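Local coordinates for methyltransferase (Streptomyces avermitilis, PDB 3GIW), which is of unknown function but is probably an S-adenosyl-L-methionine-dependent methyltransferase, built on a Rossmann-like fold, at residues A[23-28]-A[87-92]; A[28-31]-A[36-39]; A[71-74]-A[78-81]; A[98-103]-A[126-131]. One frame throughout, in Å; residues are numbered along the deposited sequence.

Contact 1: A[23-28]-A[87-92]; sequences HSARIY and TGIPTS
The glycine-rich loop that follows strand 81-85, the cofactor loop of Rossmann-like methyltransferases, meets the start of helix 24-31 where Gly88 and Ile89 face Ala25. The methyl group of Ala25 points at the loop, and its CB stands 4.1 Å from Gly88 CA. With a phi of 76° Gly88 adopts a backbone shape that favours glycine. Ile89 brings a second apolar piece: it is modelled in two conformers, and in the one described here its CG1 lies 4.3 Å from Ala25 CB and 3.5 Å from Ala25 O. In this conformer CG1, anti to the carbonyl carbon (chi1 -55°), is the branch turned to the helix. Polar linkage comes from one water, which donates to Ala25 O at 2.8 Å and accepts from Ile89 N at 3.0 Å, so a helix carbonyl and a loop amide are tied through it. Arg26 sets off away from the loop, and its guanidinium lies over the His23 ring, held by Ile17 O and by a salt bridge to Asp114. Around the contact, Gly88 N bonds Asp112, which like Tyr28 belongs to the S-adenosyl-L-homocysteine site, empty of that ligand in this model; Ile89 leans on Ile116 of helix 115-119, and Ile27 packs against helix 39-51.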
loop_
_atom_site.group_PDB
_atom_site.type_symbol
_atom_site.label_atom_id
_atom_site.label_comp_id
_atom_site.label_asym_id
_atom_site.label_seq_id
_atom_site.Cartn_x
_atom_site.Cartn_y
_atom_site.Cartn_z
ATOM N N HIS A 23 3.630 -10.924 11.795
ATOM C CA HIS A 23 2.744 -10.522 10.713
ATOM C C HIS A 23 3.293 -9.284 10.004
ATOM O O HIS A 23 3.761 -8.353 10.647
ATOM C CB HIS A 23 1.316 -10.186 11.208
ATOM C CG HIS A 23 0.548 -11.353 11.768
ATOM N ND1 HIS A 23 0.890 -12.009 12.934
ATOM C CD2 HIS A 23 -0.596 -11.932 11.340
ATOM C CE1 HIS A 23 0.011 -12.969 13.173
ATOM N NE2 HIS A 23 -0.908 -12.937 12.227
ATOM N N SER A 24 3.170 -9.247 8.691
ATOM C CA SER A 24 3.819 -8.188 7.917
ATOM C C SER A 24 3.387 -6.758 8.350
ATOM O O SER A 24 4.229 -5.841 8.455
ATOM C CB SER A 24 3.639 -8.374 6.401
ATOM O OG SER A 24 2.297 -8.355 6.015
ATOM N N ALA A 25 2.093 -6.528 8.587
ATOM C CA ALA A 25 1.638 -5.181 8.928
ATOM C C ALA A 25 2.205 -4.718 10.252
ATOM O O ALA A 25 2.447 -3.529 10.476
ATOM C CB ALA A 25 0.124 -5.156 8.986
ATOM N N ARG A 26 2.349 -5.661 11.180
ATOM C CA ARG A 26 2.849 -5.388 12.517
ATOM C C ARG A 26 4.369 -5.155 12.535
ATOM O O ARG A 26 4.864 -4.304 13.282
ATOM C CB ARG A 26 2.466 -6.540 13.475
ATOM C CG ARG A 26 0.946 -6.831 13.514
ATOM C CD ARG A 26 0.610 -8.091 14.293
ATOM N NE ARG A 26 -0.665 -8.670 13.822
ATOM C CZ ARG A 26 -1.240 -9.731 14.401
ATOM N NH1 ARG A 26 -0.636 -10.326 15.431
ATOM N NH2 ARG A 26 -2.398 -10.190 13.948
ATOM N N ILE A 27 5.112 -5.913 11.717
ATOM C CA ILE A 27 6.546 -5.614 11.549
ATOM C C ILE A 27 6.728 -4.195 11.006
ATOM O O ILE A 27 7.574 -3.428 11.492
ATOM C CB ILE A 27 7.214 -6.632 10.567
ATOM C CG1 ILE A 27 7.239 -8.041 11.177
ATOM C CG2 ILE A 27 8.630 -6.172 10.176
ATOM C CD1 ILE A 27 7.545 -9.160 10.172
ATOM N N TYR A 28 5.939 -3.847 9.994
ATOM C CA TYR A 28 6.045 -2.513 9.384
ATOM C C TYR A 28 5.784 -1.443 10.465
ATOM O O TYR A 28 6.550 -0.458 10.620
ATOM C CB TYR A 28 5.046 -2.423 8.241
ATOM C CG TYR A 28 5.004 -1.137 7.466
ATOM C CD1 TYR A 28 4.141 -0.121 7.819
ATOM C CD2 TYR A 28 5.763 -0.963 6.312
ATOM C CE1 TYR A 28 4.076 1.048 7.073
ATOM C CE2 TYR A 28 5.673 0.181 5.555
ATOM C CZ TYR A 28 4.831 1.180 5.933
ATOM O OH TYR A 28 4.771 2.313 5.131
ATOM N N THR A 87 -4.536 -2.124 3.755
ATOM C CA THR A 87 -4.405 -0.884 4.513
ATOM C C THR A 87 -3.303 -0.909 5.611
ATOM O O THR A 87 -2.595 0.108 5.830
ATOM C CB THR A 87 -5.758 -0.534 5.142
ATOM O OG1 THR A 87 -6.691 -0.295 4.073
ATOM C CG2 THR A 87 -5.661 0.731 6.096
ATOM N N GLY A 88 -3.175 -2.026 6.278
ATOM C CA GLY A 88 -2.196 -2.152 7.352
ATOM C C GLY A 88 -2.670 -1.445 8.620
ATOM O O GLY A 88 -3.828 -1.044 8.746
ATOM N N ILE A 89 -1.751 -1.257 9.554
ATOM C CA ILE A 89 -2.044 -0.620 10.847
ATOM C C ILE A 89 -2.330 0.865 10.628
ATOM O O ILE A 89 -1.508 1.559 10.010
ATOM C CB ILE A 89 -0.823 -0.735 11.829
ATOM C CG1 ILE A 89 -0.353 -2.192 12.039
ATOM C CG2 ILE A 89 -1.160 -0.066 13.149
ATOM C CD1 ILE A 89 -1.454 -3.166 12.474
ATOM N N PRO A 90 -3.455 1.397 11.145
ATOM C CA PRO A 90 -3.705 2.838 11.032
ATOM C C PRO A 90 -2.530 3.660 11.570
ATOM O O PRO A 90 -1.996 3.365 12.643
ATOM C CB PRO A 90 -4.975 3.030 11.873
ATOM C CG PRO A 90 -5.644 1.795 11.756
ATOM C CD PRO A 90 -4.580 0.732 11.801
ATOM N N THR A 91 -2.128 4.673 10.820
ATOM C CA THR A 91 -1.001 5.533 11.157
ATOM C C THR A 91 -1.280 6.941 10.634
ATOM O O THR A 91 -1.683 7.118 9.498
ATOM C CB THR A 91 0.309 5.031 10.518
ATOM O OG1 THR A 91 0.439 3.620 10.738
ATOM C CG2 THR A 91 1.515 5.783 11.090
ATOM N N SER A 92 -1.021 7.944 11.446
ATOM C CA SER A 92 -1.404 9.308 11.153
ATOM C C SER A 92 -0.373 9.997 10.271
ATOM O O SER A 92 0.835 9.924 10.545
ATOM C CB SER A 92 -1.528 10.090 12.461
ATOM O OG SER A 92 -2.161 11.319 12.223
HETATM O O HOH W 1 1.162 -1.612 8.870
#

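Contact 2: A[28-31]-A[36-39]; sequences YDYI and DYYP
Tyr30 can be followed outward over the face of Tyr37. Its CB sits above that ring, 4.1 Å from the centroid, as a CH-pi contact. Swung anti to the backbone N, the ring of Tyr30 then turns an edge to the same face: CD1 stands 3.5 Å above the Tyr37 plane, over its centre, and CE1 follows 4.1 Å from Tyr37 CZ. The two rings form a T-shaped, edge-to-face pair with planes at 61°. At the tip, Tyr30 OH leaves the contact and bonds Asp46 of helix 39-51. Tyr37 holds its CG between its own N and carbonyl carbon (chi1 69°), a rotamer that turns the ring alongside helix 24-31. With alanine in place of Tyr37, the CB and CD1 edge of Tyr30 would probably lose the face they lie on, opening a gap beside the helix. One residue earlier, Asp29 carries the polar half: its OD2 accepts Asp36 N at 3.0 Å, nearly end-on to its C-O bond and with an N-H...O angle of 154°. The carboxylates of Asp29 and Asp36 come close as well, OD2 to OD2 4.1 Å; a water lies within hydrogen-bonding distance of both OD2 atoms and may ease the repulsion. Ring pair and amide bond hold the returning chain against helix 24-31, in a tight connection between helices 24-31 and 39-51, part of an N-terminal region whose Tyr28 belongs to the S-adenosyl-L-homocysteine site, though that ligand is absent from this model.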
loop_
_atom_site.group_PDB
_atom_site.type_symbol
_atom_site.label_atom_id
_atom_site.label_comp_id
_atom_site.label_asym_id
_atom_site.label_seq_id
_atom_site.Cartn_x
_atom_site.Cartn_y
_atom_site.Cartn_z
ATOM N N TYR A 28 5.939 -3.847 9.994
ATOM C CA TYR A 28 6.045 -2.513 9.384
ATOM C C TYR A 28 5.784 -1.443 10.465
ATOM O O TYR A 28 6.550 -0.458 10.620
ATOM C CB TYR A 28 5.046 -2.423 8.241
ATOM C CG TYR A 28 5.004 -1.137 7.466
ATOM C CD1 TYR A 28 4.141 -0.121 7.819
ATOM C CD2 TYR A 28 5.763 -0.963 6.312
ATOM C CE1 TYR A 28 4.076 1.048 7.073
ATOM C CE2 TYR A 28 5.673 0.181 5.555
ATOM C CZ TYR A 28 4.831 1.180 5.933
ATOM O OH TYR A 28 4.771 2.313 5.131
ATOM N N ASP A 29 4.713 -1.628 11.245
ATOM C CA ASP A 29 4.411 -0.663 12.280
ATOM C C ASP A 29 5.528 -0.551 13.327
ATOM O O ASP A 29 5.880 0.558 13.728
ATOM C CB ASP A 29 3.070 -0.987 12.958
ATOM C CG ASP A 29 2.467 0.199 13.675
ATOM O OD1 ASP A 29 2.245 1.233 13.030
ATOM O OD2 ASP A 29 2.194 0.077 14.878
ATOM N N TYR A 30 6.061 -1.684 13.766
ATOM C CA TYR A 30 7.206 -1.709 14.692
ATOM C C TYR A 30 8.345 -0.858 14.126
ATOM O O TYR A 30 8.862 0.053 14.793
ATOM C CB TYR A 30 7.669 -3.141 14.949
ATOM C CG TYR A 30 9.008 -3.195 15.632
ATOM C CD1 TYR A 30 9.161 -2.724 16.926
ATOM C CD2 TYR A 30 10.128 -3.685 14.976
ATOM C CE1 TYR A 30 10.378 -2.756 17.553
ATOM C CE2 TYR A 30 11.356 -3.734 15.579
ATOM C CZ TYR A 30 11.483 -3.265 16.887
ATOM O OH TYR A 30 12.722 -3.277 17.530
ATOM N N ILE A 31 8.723 -1.132 12.880
ATOM C CA ILE A 31 9.876 -0.451 12.283
ATOM C C ILE A 31 9.658 1.058 12.111
ATOM O O ILE A 31 10.607 1.797 12.305
ATOM C CB ILE A 31 10.262 -1.144 10.955
ATOM C CG1 ILE A 31 10.785 -2.564 11.185
ATOM C CG2 ILE A 31 11.227 -0.265 10.081
ATOM C CD1 ILE A 31 12.146 -2.708 11.920
ATOM N N ASP A 36 1.629 -1.031 17.554
ATOM C CA ASP A 36 0.692 -2.121 17.295
ATOM C C ASP A 36 1.427 -3.392 16.801
ATOM O O ASP A 36 1.333 -3.792 15.624
ATOM C CB ASP A 36 -0.456 -1.653 16.374
ATOM C CG ASP A 36 -1.355 -0.637 17.070
ATOM O OD1 ASP A 36 -1.936 -1.060 18.099
ATOM O OD2 ASP A 36 -1.420 0.547 16.659
ATOM N N TYR A 37 2.192 -4.003 17.708
ATOM C CA TYR A 37 3.042 -5.137 17.371
ATOM C C TYR A 37 3.255 -5.960 18.656
ATOM O O TYR A 37 3.036 -5.448 19.754
ATOM C CB TYR A 37 4.398 -4.643 16.762
ATOM C CG TYR A 37 5.300 -3.936 17.756
ATOM C CD1 TYR A 37 6.157 -4.663 18.579
ATOM C CD2 TYR A 37 5.249 -2.549 17.923
ATOM C CE1 TYR A 37 6.964 -4.047 19.522
ATOM C CE2 TYR A 37 6.028 -1.933 18.885
ATOM C CZ TYR A 37 6.909 -2.687 19.672
ATOM O OH TYR A 37 7.675 -2.053 20.641
ATOM N N TYR A 38 3.768 -7.177 18.486
ATOM C CA TYR A 38 4.033 -8.108 19.568
ATOM C C TYR A 38 5.498 -8.544 19.513
ATOM O O TYR A 38 6.196 -8.258 18.536
ATOM C CB TYR A 38 3.068 -9.298 19.439
ATOM C CG TYR A 38 1.634 -8.859 19.650
ATOM C CD1 TYR A 38 1.155 -8.597 20.919
ATOM C CD2 TYR A 38 0.771 -8.652 18.581
ATOM C CE1 TYR A 38 -0.145 -8.154 21.126
ATOM C CE2 TYR A 38 -0.530 -8.217 18.782
ATOM C CZ TYR A 38 -0.984 -7.986 20.055
ATOM O OH TYR A 38 -2.277 -7.541 20.289
ATOM N N PRO A 39 5.995 -9.191 20.570
ATOM C CA PRO A 39 7.394 -9.617 20.557
ATOM C C PRO A 39 7.851 -10.373 19.298
ATOM O O PRO A 39 8.988 -10.165 18.844
ATOM C CB PRO A 39 7.502 -10.488 21.830
ATOM C CG PRO A 39 6.453 -9.941 22.734
ATOM C CD PRO A 39 5.319 -9.517 21.848
HETATM O O HOH W 2 0.649 2.170 16.227
#

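Contact 3: A[71-74]-A[78-81]; sequences AHLA and GIRQ
Two carbonyls from the last turns of helix 55-75, those of Leu73 and Ala74, find their partners in residues 78-81. Leu73 O accepts Ile79 N at 3.0 Å with an N-H...O angle of 162°. The Gly78 amide is also near this oxygen but points badly for a bond. Ala74 O is gripped from the side chain of Arg80: NH1 donates to it at 2.8 Å, almost in the guanidinium plane, and a water donates to the same oxygen at 3.1 Å while accepting from Arg80 NH2. That NH1 serves a second acceptor, Ile79 O at 3.0 Å, which it meets from above the carbonyl plane. A bend at chi2 (-74°) folds the arginine back over its own backbone to reach both, and Gly78 O lies over one guanidinium face. The positive charge is likely to suit the carbonyl end of the helix; Arg80 NE also has a long, weak ion pair with Glu105. On the buried side Leu73 CD2 approaches Ile79 CG1 at 4.4 Å, and both residues rest on Tyr195 and Ala163 of the sheet. Gly78, with its left-handed backbone, is the C' glycine where the chain leaves helical geometry before strand 81-85, the first strand of a Rossmann-like sheet.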
loop_
_atom_site.group_PDB
_atom_site.type_symbol
_atom_site.label_atom_id
_atom_site.label_comp_id
_atom_site.label_asym_id
_atom_site.label_seq_id
_atom_site.Cartn_x
_atom_site.Cartn_y
_atom_site.Cartn_z
ATOM N N ALA A 71 -2.161 12.767 -1.953
ATOM C CA ALA A 71 -2.317 14.211 -2.131
ATOM C C ALA A 71 -2.399 14.614 -3.626
ATOM O O ALA A 71 -3.278 15.384 -4.015
ATOM C CB ALA A 71 -1.177 14.941 -1.433
ATOM N N HIS A 72 -1.537 14.060 -4.467
ATOM C CA HIS A 72 -1.608 14.273 -5.904
ATOM C C HIS A 72 -2.978 13.866 -6.461
ATOM O O HIS A 72 -3.591 14.584 -7.255
ATOM C CB HIS A 72 -0.541 13.448 -6.629
ATOM C CG HIS A 72 -0.569 13.605 -8.119
ATOM N ND1 HIS A 72 0.088 14.633 -8.762
ATOM C CD2 HIS A 72 -1.213 12.905 -9.087
ATOM C CE1 HIS A 72 -0.142 14.553 -10.060
ATOM N NE2 HIS A 72 -0.910 13.503 -10.287
ATOM N N LEU A 73 -3.415 12.661 -6.123
ATOM C CA LEU A 73 -4.685 12.139 -6.617
ATOM C C LEU A 73 -5.869 13.039 -6.213
ATOM O O LEU A 73 -6.744 13.329 -7.044
ATOM C CB LEU A 73 -4.877 10.716 -6.137
ATOM C CG LEU A 73 -4.058 9.641 -6.869
ATOM C CD1 LEU A 73 -3.983 8.367 -6.018
ATOM C CD2 LEU A 73 -4.623 9.366 -8.284
ATOM N N ALA A 74 -5.885 13.523 -4.963
ATOM C CA ALA A 74 -6.965 14.369 -4.473
ATOM C C ALA A 74 -6.856 15.763 -5.069
ATOM O O ALA A 74 -7.847 16.297 -5.575
ATOM C CB ALA A 74 -6.969 14.441 -2.957
ATOM N N GLY A 78 -8.212 15.431 -8.865
ATOM C CA GLY A 78 -9.616 15.668 -8.518
ATOM C C GLY A 78 -10.376 14.425 -8.061
ATOM O O GLY A 78 -11.614 14.404 -8.058
ATOM N N ILE A 79 -9.655 13.389 -7.653
ATOM C CA ILE A 79 -10.287 12.152 -7.227
ATOM C C ILE A 79 -10.898 12.298 -5.830
ATOM O O ILE A 79 -10.282 12.866 -4.895
ATOM C CB ILE A 79 -9.289 10.962 -7.248
ATOM C CG1 ILE A 79 -8.815 10.668 -8.686
ATOM C CG2 ILE A 79 -9.901 9.715 -6.579
ATOM C CD1 ILE A 79 -9.944 10.164 -9.648
ATOM N N ARG A 80 -12.129 11.816 -5.686
ATOM C CA ARG A 80 -12.892 11.945 -4.448
ATOM C C ARG A 80 -13.325 10.597 -3.873
ATOM O O ARG A 80 -14.093 10.572 -2.906
ATOM C CB ARG A 80 -14.145 12.825 -4.684
ATOM C CG ARG A 80 -13.835 14.226 -5.189
ATOM C CD ARG A 80 -13.274 15.091 -4.091
ATOM N NE ARG A 80 -12.846 16.402 -4.586
ATOM C CZ ARG A 80 -11.609 16.744 -4.938
ATOM N NH1 ARG A 80 -10.569 15.902 -4.851
ATOM N NH2 ARG A 80 -11.392 17.976 -5.371
ATOM N N GLN A 81 -12.837 9.493 -4.450
ATOM C CA GLN A 81 -13.155 8.151 -3.986
ATOM C C GLN A 81 -11.918 7.278 -4.064
ATOM O O GLN A 81 -11.225 7.254 -5.084
ATOM C CB GLN A 81 -14.228 7.529 -4.892
ATOM C CG GLN A 81 -15.524 8.329 -4.958
ATOM C CD GLN A 81 -16.632 7.536 -5.592
ATOM O OE1 GLN A 81 -17.655 7.234 -4.937
ATOM N NE2 GLN A 81 -16.442 7.167 -6.876
HETATM O O HOH W 3 -8.915 19.088 -6.481
#

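Contact 4: A[98-103]-A[126-131]; sequences IAQSVA and ASTPEG
Gln100 lays its side chain along Thr128, the two running past each other in opposite directions. Its CG is anti to the carbonyl carbon (chi1 -72°), and from there the chain runs extended to the loop. Gln100 CB touches Thr128 CG2 at 3.9 Å, and further out its CD comes within 3.3 Å of Thr128 OG1. Both ends of the amide are used. OE1 accepts Thr128 N at 3.0 Å along an almost straight N-H...O line of 174°, though the donor sits above the carbonyl plane, 42° out of it. NE2 donates to Ser127 OG, also at 3.0 Å and somewhat tilted from the amide plane, and gives a further bond to Ser106 O. Ser127 OG in turn donates to Thr128 O at 2.8 Å, in the carbonyl plane and on a lone pair. Thr128 OG1 has its partner in Pro104 O, which holds OG1 while the methyl faces the glutamine. With three bonds on one buried amide, the rotation of the group is set. A leucine in place of Gln100 is likely to leave Thr128 N and Ser106 O without their mates and take away the donor that Ser127 OG receives. The contact joins the end of helix 95-102 to the turn entering strand 132-137, away from the cofactor site, in the beta-alpha-beta connection between the parallel strands 107-112 and 132-137.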
loop_
_atom_site.group_PDB
_atom_site.type_symbol
_atom_site.label_atom_id
_atom_site.label_comp_id
_atom_site.label_asym_id
_atom_site.label_seq_id
_atom_site.Cartn_x
_atom_site.Cartn_y
_atom_site.Cartn_z
ATOM N N ILE A 98 -5.887 12.610 4.644
ATOM C CA ILE A 98 -5.259 13.402 3.573
ATOM C C ILE A 98 -6.322 13.815 2.543
ATOM O O ILE A 98 -6.443 15.001 2.199
ATOM C CB ILE A 98 -4.109 12.633 2.907
ATOM C CG1 ILE A 98 -2.963 12.431 3.890
ATOM C CG2 ILE A 98 -3.613 13.378 1.640
ATOM C CD1 ILE A 98 -1.963 11.396 3.396
ATOM N N ALA A 99 -7.107 12.849 2.061
ATOM C CA ALA A 99 -8.114 13.124 1.027
ATOM C C ALA A 99 -9.156 14.112 1.538
ATOM O O ALA A 99 -9.532 15.056 0.847
ATOM C CB ALA A 99 -8.787 11.823 0.590
ATOM N N GLN A 100 -9.636 13.902 2.756
ATOM C CA GLN A 100 -10.706 14.750 3.311
ATOM C C GLN A 100 -10.258 16.177 3.696
ATOM O O GLN A 100 -11.081 17.107 3.717
ATOM C CB GLN A 100 -11.437 14.026 4.461
ATOM C CG GLN A 100 -12.337 12.864 3.947
ATOM C CD GLN A 100 -13.058 12.089 5.031
ATOM O OE1 GLN A 100 -12.821 12.294 6.227
ATOM N NE2 GLN A 100 -13.979 11.238 4.622
ATOM N N SER A 101 -8.967 16.344 3.958
ATOM C CA SER A 101 -8.399 17.679 4.151
ATOM C C SER A 101 -8.430 18.465 2.844
ATOM O O SER A 101 -8.543 19.689 2.854
ATOM C CB SER A 101 -6.968 17.592 4.699
ATOM O OG SER A 101 -6.040 17.100 3.748
ATOM N N VAL A 102 -8.333 17.769 1.714
ATOM C CA VAL A 102 -8.400 18.433 0.407
ATOM C C VAL A 102 -9.850 18.704 0.016
ATOM O O VAL A 102 -10.177 19.791 -0.467
ATOM C CB VAL A 102 -7.695 17.603 -0.707
ATOM C CG1 VAL A 102 -7.927 18.250 -2.083
ATOM C CG2 VAL A 102 -6.206 17.461 -0.418
ATOM N N ALA A 103 -10.711 17.712 0.218
ATOM C CA ALA A 103 -12.093 17.763 -0.175
ATOM C C ALA A 103 -12.877 16.937 0.851
ATOM O O ALA A 103 -12.816 15.693 0.830
ATOM C CB ALA A 103 -12.260 17.193 -1.600
ATOM N N ALA A 126 -13.451 7.178 11.436
ATOM C CA ALA A 126 -13.641 8.566 11.877
ATOM C C ALA A 126 -13.557 9.545 10.696
ATOM O O ALA A 126 -12.503 10.124 10.414
ATOM C CB ALA A 126 -12.628 8.934 12.940
ATOM N N SER A 127 -14.703 9.736 10.051
ATOM C CA SER A 127 -14.845 10.522 8.826
ATOM C C SER A 127 -15.327 11.930 9.126
ATOM O O SER A 127 -15.985 12.156 10.143
ATOM C CB SER A 127 -15.856 9.828 7.917
ATOM O OG SER A 127 -16.008 10.521 6.686
ATOM N N THR A 128 -14.992 12.881 8.253
ATOM C CA THR A 128 -15.712 14.147 8.207
ATOM C C THR A 128 -17.191 13.826 8.024
ATOM O O THR A 128 -17.529 12.769 7.492
ATOM C CB THR A 128 -15.296 15.003 7.002
ATOM O OG1 THR A 128 -15.403 14.211 5.812
ATOM C CG2 THR A 128 -13.883 15.552 7.143
ATOM N N PRO A 129 -18.089 14.724 8.478
ATOM C CA PRO A 129 -19.520 14.513 8.221
ATOM C C PRO A 129 -19.912 14.551 6.739
ATOM O O PRO A 129 -20.849 13.853 6.334
ATOM C CB PRO A 129 -20.209 15.649 9.003
ATOM C CG PRO A 129 -19.145 16.640 9.311
ATOM C CD PRO A 129 -17.821 15.932 9.280
ATOM N N GLU A 130 -19.198 15.345 5.943
ATOM C CA GLU A 130 -19.469 15.465 4.506
ATOM C C GLU A 130 -19.085 14.205 3.727
ATOM O O GLU A 130 -19.631 13.931 2.643
ATOM C CB GLU A 130 -18.691 16.647 3.910
ATOM C CG GLU A 130 -19.081 18.022 4.463
ATOM C CD GLU A 130 -18.300 18.456 5.677
ATOM O OE1 GLU A 130 -17.610 17.622 6.291
ATOM O OE2 GLU A 130 -18.407 19.653 6.051
ATOM N N GLY A 131 -18.126 13.460 4.266
ATOM C CA GLY A 131 -17.530 12.316 3.577
ATOM C C GLY A 131 -18.013 10.999 4.143
ATOM O O GLY A 131 -18.925 10.962 4.982
#

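Overall arrangement
The four contacts fall into two pairs. Contacts 1 and 2 have centres about 8 Å apart, share helix 24-31 and Tyr28, and touch where Ile89 CG2 meets Asp36 OD2 at 3.6 Å. This pair flanks the S-adenosyl-L-homocysteine site: the side chain of Asp29 is about 8 Å from that of Arg63, and the side chain of Ala25 is about 7 Å from a bound unidentified ligand. Contacts 3 and 4, centres about 11 Å apart, form the second pair, away from the site, where Ala74 CB packs on Val102 CB at 3.9 Å. Contacts 2 and 3 lie on opposite sides of the chain's centre, about 30 Å between their centres. Along the chain, contact 3 is nested inside contact 1.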